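Local coordinates for PrgZ (Enterococcus faecalis, PDB 4FAJ), which binds a peptide pheromone outside the cell as a membrane-anchored substrate-binding protein, probably delivering it for import by a peptide transporter, at residues K340-A345 with G526-F531; K385-N390 with L520-M525; N236-L241 with K265-D270. All blocks are in the same frame, centred on the assembly; numbering follows the deposited sequence.

Contact 1: K340-A345 with G526-F531; sequences KAINYA and GVVPIF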
loop_
_atom_site.group_PDB
_atom_site.type_symbol
_atom_site.label_atom_id
_atom_site.label_comp_id
_atom_site.label_asym_id
_atom_site.label_seq_id
_atom_site.Cartn_x
_atom_site.Cartn_y
_atom_site.Cartn_z
ATOM N N LYS A 340 18.807 -5.194 16.686
ATOM C CA LYS A 340 18.805 -6.656 16.675
ATOM C C LYS A 340 18.126 -7.229 17.909
ATOM O O LYS A 340 17.424 -8.234 17.813
ATOM C CB LYS A 340 20.235 -7.192 16.541
ATOM C CG LYS A 340 20.837 -6.889 15.190
ATOM C CD LYS A 340 22.278 -7.391 15.094
ATOM C CE LYS A 340 22.823 -7.215 13.684
ATOM N NZ LYS A 340 24.281 -7.537 13.625
ATOM N N ALA A 341 18.316 -6.589 19.064
ATOM C CA ALA A 341 17.593 -6.996 20.277
ATOM C C ALA A 341 16.081 -6.906 20.068
ATOM O O ALA A 341 15.351 -7.808 20.451
ATOM C CB ALA A 341 18.011 -6.157 21.466
ATOM N N ILE A 342 15.627 -5.817 19.456
ATOM C CA ILE A 342 14.198 -5.619 19.186
ATOM C C ILE A 342 13.684 -6.750 18.287
ATOM O O ILE A 342 12.667 -7.394 18.600
ATOM C CB ILE A 342 13.921 -4.226 18.556
ATOM C CG1 ILE A 342 14.178 -3.114 19.587
ATOM C CG2 ILE A 342 12.489 -4.121 18.022
ATOM C CD1 ILE A 342 14.171 -1.704 18.973
ATOM N N ASN A 343 14.405 -7.016 17.199
ATOM C CA ASN A 343 14.030 -8.087 16.279
ATOM C C ASN A 343 13.905 -9.447 16.976
ATOM O O ASN A 343 12.894 -10.128 16.831
ATOM C CB ASN A 343 15.031 -8.211 15.132
ATOM C CG ASN A 343 14.748 -9.400 14.250
ATOM O OD1 ASN A 343 13.695 -9.472 13.612
ATOM N ND2 ASN A 343 15.662 -10.360 14.235
ATOM N N TYR A 344 14.929 -9.844 17.722
ATOM C CA TYR A 344 14.915 -11.163 18.371
ATOM C C TYR A 344 13.868 -11.282 19.486
ATOM O O TYR A 344 13.444 -12.397 19.833
ATOM C CB TYR A 344 16.302 -11.528 18.900
ATOM C CG TYR A 344 17.243 -12.006 17.822
ATOM C CD1 TYR A 344 16.995 -13.186 17.133
ATOM C CD2 TYR A 344 18.378 -11.278 17.483
ATOM C CE1 TYR A 344 17.856 -13.636 16.153
ATOM C CE2 TYR A 344 19.243 -11.716 16.500
ATOM C CZ TYR A 344 18.973 -12.892 15.830
ATOM O OH TYR A 344 19.834 -13.327 14.845
ATOM N N ALA A 345 13.450 -10.145 20.041
ATOM C CA ALA A 345 12.501 -10.143 21.144
ATOM C C ALA A 345 11.047 -10.381 20.722
ATOM O O ALA A 345 10.210 -10.685 21.578
ATOM C CB ALA A 345 12.602 -8.837 21.927
ATOM N N GLY A 526 17.602 -2.932 9.513
ATOM C CA GLY A 526 17.105 -1.609 9.167
ATOM C C GLY A 526 15.599 -1.448 9.291
ATOM O O GLY A 526 15.098 -0.321 9.300
ATOM N N VAL A 527 14.895 -2.576 9.376
ATOM C CA VAL A 527 13.441 -2.634 9.552
ATOM C C VAL A 527 13.121 -4.001 10.168
ATOM O O VAL A 527 13.815 -4.972 9.870
ATOM C CB VAL A 527 12.707 -2.467 8.205
ATOM C CG1 VAL A 527 12.864 -3.724 7.312
ATOM C CG2 VAL A 527 11.249 -2.119 8.430
ATOM N N VAL A 528 12.116 -4.070 11.041
ATOM C CA VAL A 528 11.751 -5.331 11.715
ATOM C C VAL A 528 10.427 -5.858 11.148
ATOM O O VAL A 528 9.383 -5.264 11.405
ATOM C CB VAL A 528 11.570 -5.147 13.240
ATOM C CG1 VAL A 528 11.057 -6.459 13.902
ATOM C CG2 VAL A 528 12.863 -4.696 13.891
ATOM N N PRO A 529 10.466 -6.950 10.369
ATOM C CA PRO A 529 9.206 -7.543 9.894
ATOM C C PRO A 529 8.535 -8.357 10.990
ATOM O O PRO A 529 9.198 -9.140 11.700
ATOM C CB PRO A 529 9.632 -8.424 8.709
ATOM C CG PRO A 529 11.088 -8.529 8.752
ATOM C CD PRO A 529 11.642 -7.676 9.860
ATOM N N ILE A 530 7.230 -8.155 11.139
ATOM C CA ILE A 530 6.489 -8.745 12.233
ATOM C C ILE A 530 5.600 -9.854 11.713
ATOM O O ILE A 530 5.851 -11.018 11.992
ATOM C CB ILE A 530 5.640 -7.708 13.000
ATOM C CG1 ILE A 530 6.494 -6.499 13.408
ATOM C CG2 ILE A 530 5.052 -8.360 14.267
ATOM C CD1 ILE A 530 5.658 -5.308 13.902
ATOM N N PHE A 531 4.556 -9.493 10.967
ATOM C CA PHE A 531 3.636 -10.487 10.423
ATOM C C PHE A 531 3.101 -10.112 9.043
ATOM O O PHE A 531 3.146 -8.957 8.635
ATOM C CB PHE A 531 2.490 -10.754 11.389
ATOM C CG PHE A 531 1.569 -9.588 11.602
ATOM C CD1 PHE A 531 1.828 -8.665 12.594
ATOM C CD2 PHE A 531 0.408 -9.442 10.841
ATOM C CE1 PHE A 531 0.972 -7.580 12.817
ATOM C CE2 PHE A 531 -0.460 -8.367 11.063
ATOM C CZ PHE A 531 -0.170 -7.433 12.048
#
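The carboxamide of N343 has V528 at one end and the ring of Y344 beneath the other. Its OD1 meets the CG1 methyl of V528 at 4.0 Å, a polar-apolar packing contact. ND2 sits 4.1 Å above the plane of the Y344 ring, over its centre, so that one face of the tyrosine is covered by its own helix neighbour. CG of N343 lies anti to the backbone N (chi1 174°), which carries the amide forward to pass obliquely by the valine. V528 presents both methyls to the helix. CG1 also packs against the N343 backbone, 4.1 Å from CA, and CG2 meets CG2 of I342 at 4.2 Å. I342 and V528 cross at about a right angle, each touching through a single methyl branch. In V528 the first torsion (175°) sets CG1 anti to the backbone N and CG2 beside it, which turns CG1 to N343 and CG2 to I342. The backbones come closest at N343 and V528, with their CA atoms 5.8 Å apart.

The contact joins the C-terminal part of helix 336-345 to the beginning of strand 528-539, a member of the large mixed sheet of this solute-binding protein. The small interface buries only 129 Å², and all three touching residues are buried. R348 reaches both segments, donating from NE to P529 O and, weakly, from NH2 to N343 OD1. Farther along, I530 and F531 both face M320 of strand 311-324 in a classic beta bulge, and F531 packs edge-to-face with an aromatic side chain of the bound peptide. Within the helix, Y344 N donates to K340 O at 3.0 Å.

Contact 2: K385-N390 with L520-M525; sequences KLVEFN and LLINDM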
loop_
_atom_site.group_PDB
_atom_site.type_symbol
_atom_site.label_atom_id
_atom_site.label_comp_id
_atom_site.label_asym_id
_atom_site.label_seq_id
_atom_site.Cartn_x
_atom_site.Cartn_y
_atom_site.Cartn_z
ATOM N N LYS A 385 13.728 -18.595 6.294
ATOM C CA LYS A 385 13.318 -18.070 7.578
ATOM C C LYS A 385 14.428 -17.135 8.091
ATOM O O LYS A 385 15.331 -17.558 8.821
ATOM C CB LYS A 385 13.048 -19.215 8.558
ATOM C CG LYS A 385 12.212 -18.806 9.758
ATOM C CD LYS A 385 12.004 -19.987 10.682
ATOM C CE LYS A 385 10.764 -19.831 11.539
ATOM N NZ LYS A 385 10.465 -21.108 12.259
ATOM N N LEU A 386 14.340 -15.865 7.714
ATOM C CA LEU A 386 15.417 -14.887 7.953
ATOM C C LEU A 386 15.306 -14.146 9.287
ATOM O O LEU A 386 16.276 -13.529 9.731
ATOM C CB LEU A 386 15.475 -13.881 6.801
ATOM C CG LEU A 386 15.849 -14.412 5.409
ATOM C CD1 LEU A 386 15.721 -13.290 4.390
ATOM C CD2 LEU A 386 17.259 -15.015 5.373
ATOM N N VAL A 387 14.120 -14.179 9.897
ATOM C CA VAL A 387 13.908 -13.630 11.227
ATOM C C VAL A 387 13.169 -14.660 12.059
ATOM O O VAL A 387 12.342 -15.410 11.529
ATOM C CB VAL A 387 13.114 -12.295 11.204
ATOM C CG1 VAL A 387 13.918 -11.206 10.497
ATOM C CG2 VAL A 387 11.747 -12.457 10.544
ATOM N N GLU A 388 13.483 -14.711 13.348
ATOM C CA GLU A 388 12.796 -15.618 14.263
ATOM C C GLU A 388 13.048 -15.223 15.711
ATOM O O GLU A 388 14.189 -14.915 16.084
ATOM C CB GLU A 388 13.265 -17.060 14.061
ATOM C CG GLU A 388 12.411 -18.090 14.808
ATOM C CD GLU A 388 12.817 -19.521 14.508
ATOM O OE1 GLU A 388 14.033 -19.801 14.472
ATOM O OE2 GLU A 388 11.912 -20.368 14.301
ATOM N N PHE A 389 11.976 -15.254 16.502
ATOM C CA PHE A 389 12.026 -15.105 17.953
ATOM C C PHE A 389 13.144 -15.918 18.595
ATOM O O PHE A 389 13.260 -17.119 18.368
ATOM C CB PHE A 389 10.681 -15.538 18.548
ATOM C CG PHE A 389 10.565 -15.345 20.039
ATOM C CD1 PHE A 389 10.830 -14.121 20.626
ATOM C CD2 PHE A 389 10.126 -16.393 20.853
ATOM C CE1 PHE A 389 10.700 -13.948 22.011
ATOM C CE2 PHE A 389 9.992 -16.227 22.222
ATOM C CZ PHE A 389 10.275 -15.005 22.803
ATOM N N ASN A 390 13.967 -15.245 19.394
ATOM C CA ASN A 390 14.980 -15.895 20.212
ATOM C C ASN A 390 15.255 -14.996 21.422
ATOM O O ASN A 390 16.126 -14.131 21.383
ATOM C CB ASN A 390 16.249 -16.168 19.392
ATOM C CG ASN A 390 17.216 -17.104 20.097
ATOM O OD1 ASN A 390 17.416 -17.018 21.310
ATOM N ND2 ASN A 390 17.837 -18.003 19.330
ATOM N N LEU A 520 20.930 -8.311 3.427
ATOM C CA LEU A 520 21.713 -7.179 3.925
ATOM C C LEU A 520 20.841 -6.258 4.820
ATOM O O LEU A 520 21.265 -5.820 5.886
ATOM C CB LEU A 520 22.299 -6.389 2.753
ATOM C CG LEU A 520 23.208 -5.201 3.048
ATOM C CD1 LEU A 520 24.318 -5.583 4.015
ATOM C CD2 LEU A 520 23.786 -4.646 1.730
ATOM N N LEU A 521 19.623 -5.978 4.382
ATOM C CA LEU A 521 18.688 -5.174 5.182
ATOM C C LEU A 521 18.405 -5.821 6.542
ATOM O O LEU A 521 18.387 -5.155 7.579
ATOM C CB LEU A 521 17.392 -4.975 4.403
ATOM C CG LEU A 521 16.237 -4.218 5.063
ATOM C CD1 LEU A 521 16.690 -2.842 5.559
ATOM C CD2 LEU A 521 15.103 -4.084 4.050
ATOM N N ILE A 522 18.215 -7.135 6.545
ATOM C CA ILE A 522 17.946 -7.869 7.790
ATOM C C ILE A 522 19.202 -7.967 8.666
ATOM O O ILE A 522 19.127 -7.810 9.898
ATOM C CB ILE A 522 17.334 -9.260 7.494
ATOM C CG1 ILE A 522 15.889 -9.068 7.037
ATOM C CG2 ILE A 522 17.409 -10.166 8.730
ATOM C CD1 ILE A 522 15.307 -10.216 6.311
ATOM N N ASN A 523 20.357 -8.157 8.033
ATOM C CA ASN A 523 21.617 -8.218 8.767
ATOM C C ASN A 523 21.983 -6.885 9.419
ATOM O O ASN A 523 22.592 -6.868 10.483
ATOM C CB ASN A 523 22.748 -8.689 7.852
ATOM C CG ASN A 523 22.585 -10.141 7.441
ATOM O OD1 ASN A 523 21.726 -10.856 7.972
ATOM N ND2 ASN A 523 23.416 -10.590 6.522
ATOM N N ASP A 524 21.614 -5.781 8.771
ATOM C CA ASP A 524 21.767 -4.434 9.348
ATOM C C ASP A 524 20.652 -4.144 10.358
ATOM O O ASP A 524 20.748 -3.194 11.132
ATOM C CB ASP A 524 21.683 -3.355 8.254
ATOM C CG ASP A 524 22.944 -3.237 7.402
ATOM O OD1 ASP A 524 23.995 -3.801 7.761
ATOM O OD2 ASP A 524 22.873 -2.546 6.348
ATOM N N MET A 525 19.610 -4.979 10.324
ATOM C CA MET A 525 18.281 -4.757 10.925
ATOM C C MET A 525 17.765 -3.330 10.765
ATOM O O MET A 525 17.510 -2.626 11.748
ATOM C CB MET A 525 18.212 -5.209 12.391
ATOM C CG MET A 525 16.773 -5.374 12.927
ATOM S SD MET A 525 15.658 -6.424 11.971
ATOM C CE MET A 525 16.564 -7.948 11.883
#
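I522 projects from the last turn of helix 510-524 against L386 and V387 of an irregular loop, just before a Schellman motif ends that helix. M525, with positive phi (40°), is the C-prime residue of the motif: G526 N reaches back to L521 O, and M525 N makes a weaker bond to I522 O.

Apolar packing carries the contact, which buries 153 Å². I522 touches both loop residues, each through a different branch. CD1 meets CD1 of L386 at 3.6 Å and also lies 3.7 Å from its CB, so this methyl rests along the near part of the leucine as well as at its end. CG2 serves the next residue, approaching V387 CG1 at 4.0 Å. It also lies 3.7 Å from the carbonyl oxygen of L386. Both loop side chains cross I522 at about a right angle. The valine turns CG1 anti to its carbonyl carbon (chi1 -65°), pointing that methyl at both I522 CG2 and the M525 CE methyl, which lie side by side in front of it. The methionine chain is bent at both chi2 and chi3, which curls CE back to within 4.4 Å of V387 CG1. L386 continues onto E518 and K519, one turn earlier on the same helix.

Polar bonds tie each segment to its surroundings. N390 is the N-cap of helix 391-402, its OD1 accepting from Q393 N. At the other helix end, D524 OD2 receives Y494 OH and N496 ND2, while R339 NH2 donates to D524 O.

A salt bridge within the loop joins K385 NZ to E388 OE2 at 2.6 Å, the amine meeting that oxygen from above the carboxylate plane, 44° out of it.

Contact 3: N236-L241 with K265-D270; sequences NGAFNL and KDVSMD. With ZN (zinc ion), chain E.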
loop_
_atom_site.group_PDB
_atom_site.type_symbol
_atom_site.label_atom_id
_atom_site.label_comp_id
_atom_site.label_asym_id
_atom_site.label_seq_id
_atom_site.Cartn_x
_atom_site.Cartn_y
_atom_site.Cartn_z
ATOM N N ASN A 236 -13.391 9.226 -13.532
ATOM C CA ASN A 236 -13.675 8.525 -14.790
ATOM C C ASN A 236 -13.972 7.039 -14.661
ATOM O O ASN A 236 -13.854 6.300 -15.650
ATOM C CB ASN A 236 -12.470 8.681 -15.724
ATOM C CG ASN A 236 -11.219 8.013 -15.170
ATOM O OD1 ASN A 236 -11.073 7.855 -13.956
ATOM N ND2 ASN A 236 -10.310 7.615 -16.060
ATOM N N GLY A 237 -14.357 6.593 -13.466
ATOM C CA GLY A 237 -14.483 5.172 -13.174
ATOM C C GLY A 237 -15.895 4.627 -13.171
ATOM O O GLY A 237 -16.832 5.285 -13.599
ATOM N N ALA A 238 -16.022 3.402 -12.683
ATOM C CA ALA A 238 -17.297 2.693 -12.636
ATOM C C ALA A 238 -18.336 3.429 -11.797
ATOM O O ALA A 238 -19.537 3.370 -12.084
ATOM C CB ALA A 238 -17.079 1.286 -12.093
ATOM N N PHE A 239 -17.863 4.114 -10.760
ATOM C CA PHE A 239 -18.714 4.874 -9.863
ATOM C C PHE A 239 -18.239 6.310 -9.753
ATOM O O PHE A 239 -17.092 6.605 -10.052
ATOM C CB PHE A 239 -18.717 4.208 -8.487
ATOM C CG PHE A 239 -19.121 2.776 -8.531
ATOM C CD1 PHE A 239 -20.462 2.420 -8.461
ATOM C CD2 PHE A 239 -18.164 1.774 -8.658
ATOM C CE1 PHE A 239 -20.846 1.083 -8.520
ATOM C CE2 PHE A 239 -18.540 0.451 -8.711
ATOM C CZ PHE A 239 -19.891 0.102 -8.646
ATOM N N ASN A 240 -19.151 7.203 -9.371
ATOM C CA ASN A 240 -18.828 8.585 -9.035
ATOM C C ASN A 240 -18.804 8.721 -7.520
ATOM O O ASN A 240 -19.522 8.018 -6.829
ATOM C CB ASN A 240 -19.897 9.549 -9.558
ATOM C CG ASN A 240 -19.885 9.704 -11.062
ATOM O OD1 ASN A 240 -18.856 9.560 -11.709
ATOM N ND2 ASN A 240 -21.050 10.047 -11.623
ATOM N N LEU A 241 -17.996 9.623 -6.994
ATOM C CA LEU A 241 -18.025 9.897 -5.547
ATOM C C LEU A 241 -19.119 10.926 -5.319
ATOM O O LEU A 241 -18.984 12.071 -5.752
ATOM C CB LEU A 241 -16.679 10.413 -5.053
ATOM C CG LEU A 241 -16.597 10.763 -3.556
ATOM C CD1 LEU A 241 -16.775 9.527 -2.686
ATOM C CD2 LEU A 241 -15.273 11.454 -3.235
ATOM N N LYS A 265 -22.353 -0.615 -18.909
ATOM C CA LYS A 265 -23.209 -1.793 -19.126
ATOM C C LYS A 265 -22.879 -2.991 -18.205
ATOM O O LYS A 265 -23.750 -3.818 -17.929
ATOM C CB LYS A 265 -23.171 -2.228 -20.599
ATOM C CG LYS A 265 -21.941 -3.046 -20.991
ATOM C CD LYS A 265 -21.993 -3.474 -22.464
ATOM C CE LYS A 265 -20.725 -4.212 -22.871
ATOM N NZ LYS A 265 -19.517 -3.352 -22.737
ATOM N N ASP A 266 -21.637 -3.076 -17.736
ATOM C CA ASP A 266 -21.210 -4.145 -16.813
ATOM C C ASP A 266 -21.486 -3.867 -15.328
ATOM O O ASP A 266 -21.292 -4.748 -14.485
ATOM C CB ASP A 266 -19.703 -4.386 -16.969
ATOM C CG ASP A 266 -19.356 -5.243 -18.167
ATOM O OD1 ASP A 266 -20.242 -5.575 -18.980
ATOM O OD2 ASP A 266 -18.163 -5.583 -18.292
ATOM N N VAL A 267 -21.909 -2.648 -15.003
ATOM C CA VAL A 267 -22.068 -2.221 -13.625
ATOM C C VAL A 267 -23.524 -2.350 -13.169
ATOM O O VAL A 267 -24.416 -1.731 -13.752
ATOM C CB VAL A 267 -21.571 -0.757 -13.460
ATOM C CG1 VAL A 267 -21.619 -0.317 -11.995
ATOM C CG2 VAL A 267 -20.150 -0.643 -13.983
ATOM N N SER A 268 -23.759 -3.147 -12.128
ATOM C CA SER A 268 -25.124 -3.350 -11.597
ATOM C C SER A 268 -25.455 -2.487 -10.391
ATOM O O SER A 268 -26.606 -2.152 -10.189
ATOM C CB SER A 268 -25.351 -4.807 -11.200
ATOM O OG SER A 268 -25.088 -5.680 -12.280
ATOM N N MET A 269 -24.464 -2.162 -9.560
ATOM C CA MET A 269 -24.756 -1.459 -8.320
ATOM C C MET A 269 -25.179 -0.015 -8.585
ATOM O O MET A 269 -24.540 0.693 -9.359
ATOM C CB MET A 269 -23.548 -1.486 -7.375
ATOM C CG MET A 269 -23.151 -2.884 -6.918
ATOM S SD MET A 269 -24.391 -3.709 -5.903
ATOM C CE MET A 269 -24.314 -2.773 -4.377
ATOM N N ASP A 270 -26.260 0.405 -7.929
ATOM C CA ASP A 270 -26.732 1.789 -7.983
ATOM C C ASP A 270 -25.882 2.657 -7.071
ATOM O O ASP A 270 -25.502 3.769 -7.425
ATOM C CB ASP A 270 -28.181 1.880 -7.517
ATOM C CG ASP A 270 -29.156 1.150 -8.443
ATOM O OD1 ASP A 270 -28.846 0.918 -9.631
ATOM O OD2 ASP A 270 -30.254 0.810 -7.960
HETATM ZN ZN ZN E . -16.841 -4.992 -19.613
#
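A238 and V267 mark the closest backbone approach, with CA atoms 6.9 Å apart. The first segment leaves a loop and enters strand 239-243; the second leaves a 3-10 turn and runs on as irregular chain toward strand 271-276. From end to end the two travel in nearly the same direction.

V267 divides its methyls between two neighbours. CG2 packs on A238 CB at 4.1 Å, while CG1 meets CZ of F239 at 3.8 Å, oblique to the ring. CG1 stands anti to the valine's backbone N (chi1 -175°), leaving CG2 beside that N and nearer the alanine. The far end of the F239 ring is also held by M269, whose CB lies 3.9 Å from CE1. At the edge of the ring, near its plane, M269 O approaches CE1 at 3.8 Å; this carbonyl oxygen is buried without a polar partner. Beyond CB the methionine folds at chi2 and chi3 and leads away from the ring.

Immediately before V267, D266 binds a zinc ion through OD2 at 2.0 Å, with OD1 standing back at 3.5 Å. D263 supplies a second carboxylate oxygen, which places the zinc site next in sequence to the packing residue V267.

Strands 239-243 and 271-276 flank strand 252-257 in a four-stranded mixed sheet with 61-66, where 239-243 is an outermost strand within the chain. I255 of the middle strand also packs on F239, its K257 NZ bonds V267 O, and M269 extends to I562 of strand 561-562.

Following the chain from its N terminus, contact 3 comes first and closes a short loop, 236-241 to 265-270, around strand 252-257. Contact 1 opens next at 340-345, and contact 2 at 385-390. Contact 2 closes first, at 520-525, and contact 1 follows directly at 526-531, so the loop of contact 2 lies wholly within that of contact 1. Their centres are about 7 Å apart, and a backbone bond from N390 N to Y344 O joins them. Together they tie helix 336-345, the loop before helix 391-402, helix 510-524 and strand 528-539. Contact 3 lies on the opposite side of the chain's centre, its own centre about 43 and 45 Å from those of contacts 1 and 2.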